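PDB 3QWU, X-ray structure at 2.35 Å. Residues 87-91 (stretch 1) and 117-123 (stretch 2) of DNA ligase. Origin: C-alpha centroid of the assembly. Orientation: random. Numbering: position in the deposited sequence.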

# COMPACT_ATOMS: atom_id res chain seq x y z
N ARG A 87 -29.50 -7.19 -1.60
CA ARG A 87 -30.70 -6.68 -0.95
C ARG A 87 -31.87 -6.96 -1.91
O ARG A 87 -31.82 -6.55 -3.07
CB ARG A 87 -30.54 -5.20 -0.68
CG ARG A 87 -29.85 -4.87 0.68
CD ARG A 87 -29.57 -3.36 0.75
NE ARG A 87 -28.73 -3.01 -0.39
CZ ARG A 87 -28.69 -1.82 -0.97
NH1 ARG A 87 -29.43 -0.82 -0.50
NH2 ARG A 87 -27.89 -1.61 -2.00
N ILE A 88 -32.84 -7.73 -1.47
CA ILE A 88 -33.85 -8.26 -2.36
C ILE A 88 -35.22 -7.77 -1.90
O ILE A 88 -35.54 -7.85 -0.71
CB ILE A 88 -33.84 -9.83 -2.41
CG1 ILE A 88 -32.44 -10.37 -2.85
CG2 ILE A 88 -34.92 -10.35 -3.36
CD1 ILE A 88 -32.18 -11.88 -2.55
N PHE A 89 -36.02 -7.31 -2.85
CA PHE A 89 -37.35 -6.77 -2.53
C PHE A 89 -38.39 -6.94 -3.63
O PHE A 89 -38.05 -7.19 -4.79
CB PHE A 89 -37.27 -5.28 -2.21
CG PHE A 89 -36.79 -4.44 -3.35
CD1 PHE A 89 -35.46 -4.25 -3.56
CD2 PHE A 89 -37.69 -3.84 -4.20
CE1 PHE A 89 -35.03 -3.49 -4.61
CE2 PHE A 89 -37.28 -3.07 -5.23
CZ PHE A 89 -35.95 -2.89 -5.44
N LYS A 90 -39.65 -6.72 -3.25
CA LYS A 90 -40.78 -6.80 -4.17
C LYS A 90 -41.24 -5.41 -4.63
O LYS A 90 -41.40 -4.51 -3.82
CB LYS A 90 -41.92 -7.55 -3.48
CG LYS A 90 -42.87 -8.19 -4.47
CD LYS A 90 -44.08 -8.83 -3.81
CE LYS A 90 -45.03 -9.32 -4.93
NZ LYS A 90 -46.21 -10.00 -4.44
N TYR A 91 -41.44 -5.25 -5.94
CA TYR A 91 -42.01 -4.02 -6.50
C TYR A 91 -43.07 -4.47 -7.51
O TYR A 91 -42.75 -5.14 -8.49
CB TYR A 91 -40.91 -3.19 -7.19
CG TYR A 91 -41.17 -1.67 -7.38
CD1 TYR A 91 -42.43 -1.11 -7.29
CD2 TYR A 91 -40.11 -0.81 -7.66
CE1 TYR A 91 -42.62 0.29 -7.43
CE2 TYR A 91 -40.30 0.57 -7.83
CZ TYR A 91 -41.54 1.11 -7.71
OH TYR A 91 -41.65 2.47 -7.89
N ASP A 117 -36.95 -18.87 -2.60
CA ASP A 117 -38.39 -18.80 -2.74
C ASP A 117 -38.87 -17.48 -2.08
O ASP A 117 -38.60 -17.24 -0.90
CB ASP A 117 -38.98 -20.06 -2.09
CG ASP A 117 -40.50 -20.02 -1.88
OD1 ASP A 117 -41.24 -19.27 -2.60
OD2 ASP A 117 -40.94 -20.78 -0.96
N LEU A 118 -39.63 -16.68 -2.83
CA LEU A 118 -40.00 -15.34 -2.43
C LEU A 118 -41.49 -15.14 -2.06
O LEU A 118 -41.99 -14.00 -2.03
CB LEU A 118 -39.54 -14.36 -3.52
CG LEU A 118 -38.00 -14.15 -3.47
CD1 LEU A 118 -37.52 -13.26 -4.63
CD2 LEU A 118 -37.51 -13.56 -2.09
N ARG A 119 -42.17 -16.25 -1.74
CA ARG A 119 -43.45 -16.26 -0.99
C ARG A 119 -43.43 -15.31 0.20
O ARG A 119 -44.36 -14.54 0.40
CB ARG A 119 -43.73 -17.68 -0.45
CG ARG A 119 -45.13 -17.98 0.04
CD ARG A 119 -45.29 -19.50 0.30
NE ARG A 119 -45.56 -19.82 1.72
CZ ARG A 119 -44.77 -20.53 2.55
NH1 ARG A 119 -43.61 -21.03 2.13
NH2 ARG A 119 -45.14 -20.73 3.83
N ILE A 120 -42.36 -15.37 0.99
CA ILE A 120 -42.17 -14.41 2.12
C ILE A 120 -42.41 -12.93 1.76
O ILE A 120 -43.04 -12.19 2.50
CB ILE A 120 -40.79 -14.58 2.78
CG1 ILE A 120 -40.61 -13.61 3.95
CG2 ILE A 120 -39.67 -14.34 1.79
CD1 ILE A 120 -39.28 -13.80 4.70
N LEU A 121 -41.94 -12.50 0.60
CA LEU A 121 -42.21 -11.14 0.15
C LEU A 121 -43.68 -11.01 -0.27
O LEU A 121 -44.37 -10.04 0.11
CB LEU A 121 -41.25 -10.70 -1.00
CG LEU A 121 -39.72 -10.67 -0.66
CD1 LEU A 121 -38.85 -10.23 -1.83
CD2 LEU A 121 -39.41 -9.81 0.59
N ASP A 122 -44.20 -11.98 -1.00
CA ASP A 122 -45.61 -11.93 -1.36
C ASP A 122 -46.47 -11.70 -0.12
O ASP A 122 -47.44 -10.93 -0.17
CB ASP A 122 -46.05 -13.20 -2.07
CG ASP A 122 -45.35 -13.39 -3.41
OD1 ASP A 122 -44.88 -12.39 -3.99
OD2 ASP A 122 -45.26 -14.54 -3.87
N GLU A 123 -46.13 -12.36 0.99
CA GLU A 123 -46.91 -12.29 2.22
C GLU A 123 -46.50 -11.14 3.11
O GLU A 123 -47.23 -10.76 3.98
CB GLU A 123 -46.85 -13.61 3.00
CG GLU A 123 -47.38 -14.78 2.15
CD GLU A 123 -47.51 -16.11 2.89
OE1 GLU A 123 -47.07 -16.24 4.04
OE2 GLU A 123 -48.06 -17.04 2.30

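Residues 87-91 form a β-strand that began earlier in the chain, and residues 119-123 form a helical segment preceded by Leu-118 at the N-cap position. The helix lies across the strand at an angle of 49° between their N-to-C directions, with an axis-to-axis approach of 8.5 Å. The backbones come closest at Lys-90 and Leu-121, whose CA atoms are 6.3 Å apart. No backbone hydrogen bond joins the two segments; every close contact involves at least one side chain, and the two stretches together bury 252 Å², both sides summed.

The apolar part of the contact follows from the alternation of the strand. Ile-88 and Lys-90 direct their CA-to-CB bonds toward the helical stretch, whereas Phe-89 between them points away. Ile-88 CG2 reaches both leucines, lying 4.1 Å from Leu-118 CD1 and 4.2 Å from Leu-121 CD1, distances typical of van der Waals packing between methyl groups. Leu-121 also covers the strand backbone: its CD1 sits 3.8 Å from Phe-89 C and 3.9 Å from Lys-90 N, so Phe-89 takes part through its main chain even though its ring is turned elsewhere.

The polar part is a salt bridge. Lys-90, with all four chi angles in the t well, extends its aliphatic chain alongside the helix and places NZ 2.8 Å from Asp-122 OD1, donating a hydrogen bond that reinforces the charge attraction. Asp-122 points away overall at its CA-to-CB bond, but its carboxylate end comes nearer to the strand. Nearer the backbone, Lys-90 CB lies 4.1 Å from Leu-121 CB, so the same lysine combines apolar packing with ionic pairing.

Within the second stretch, Asp-117 OD1 accepts a hydrogen bond from Arg-119 N at 3.3 Å, satisfying an amide in the first helical turn. Leu-118 O accepts from Asp-122 N at 3.2 Å, linking the N-cap residue to the salt-bridging aspartate.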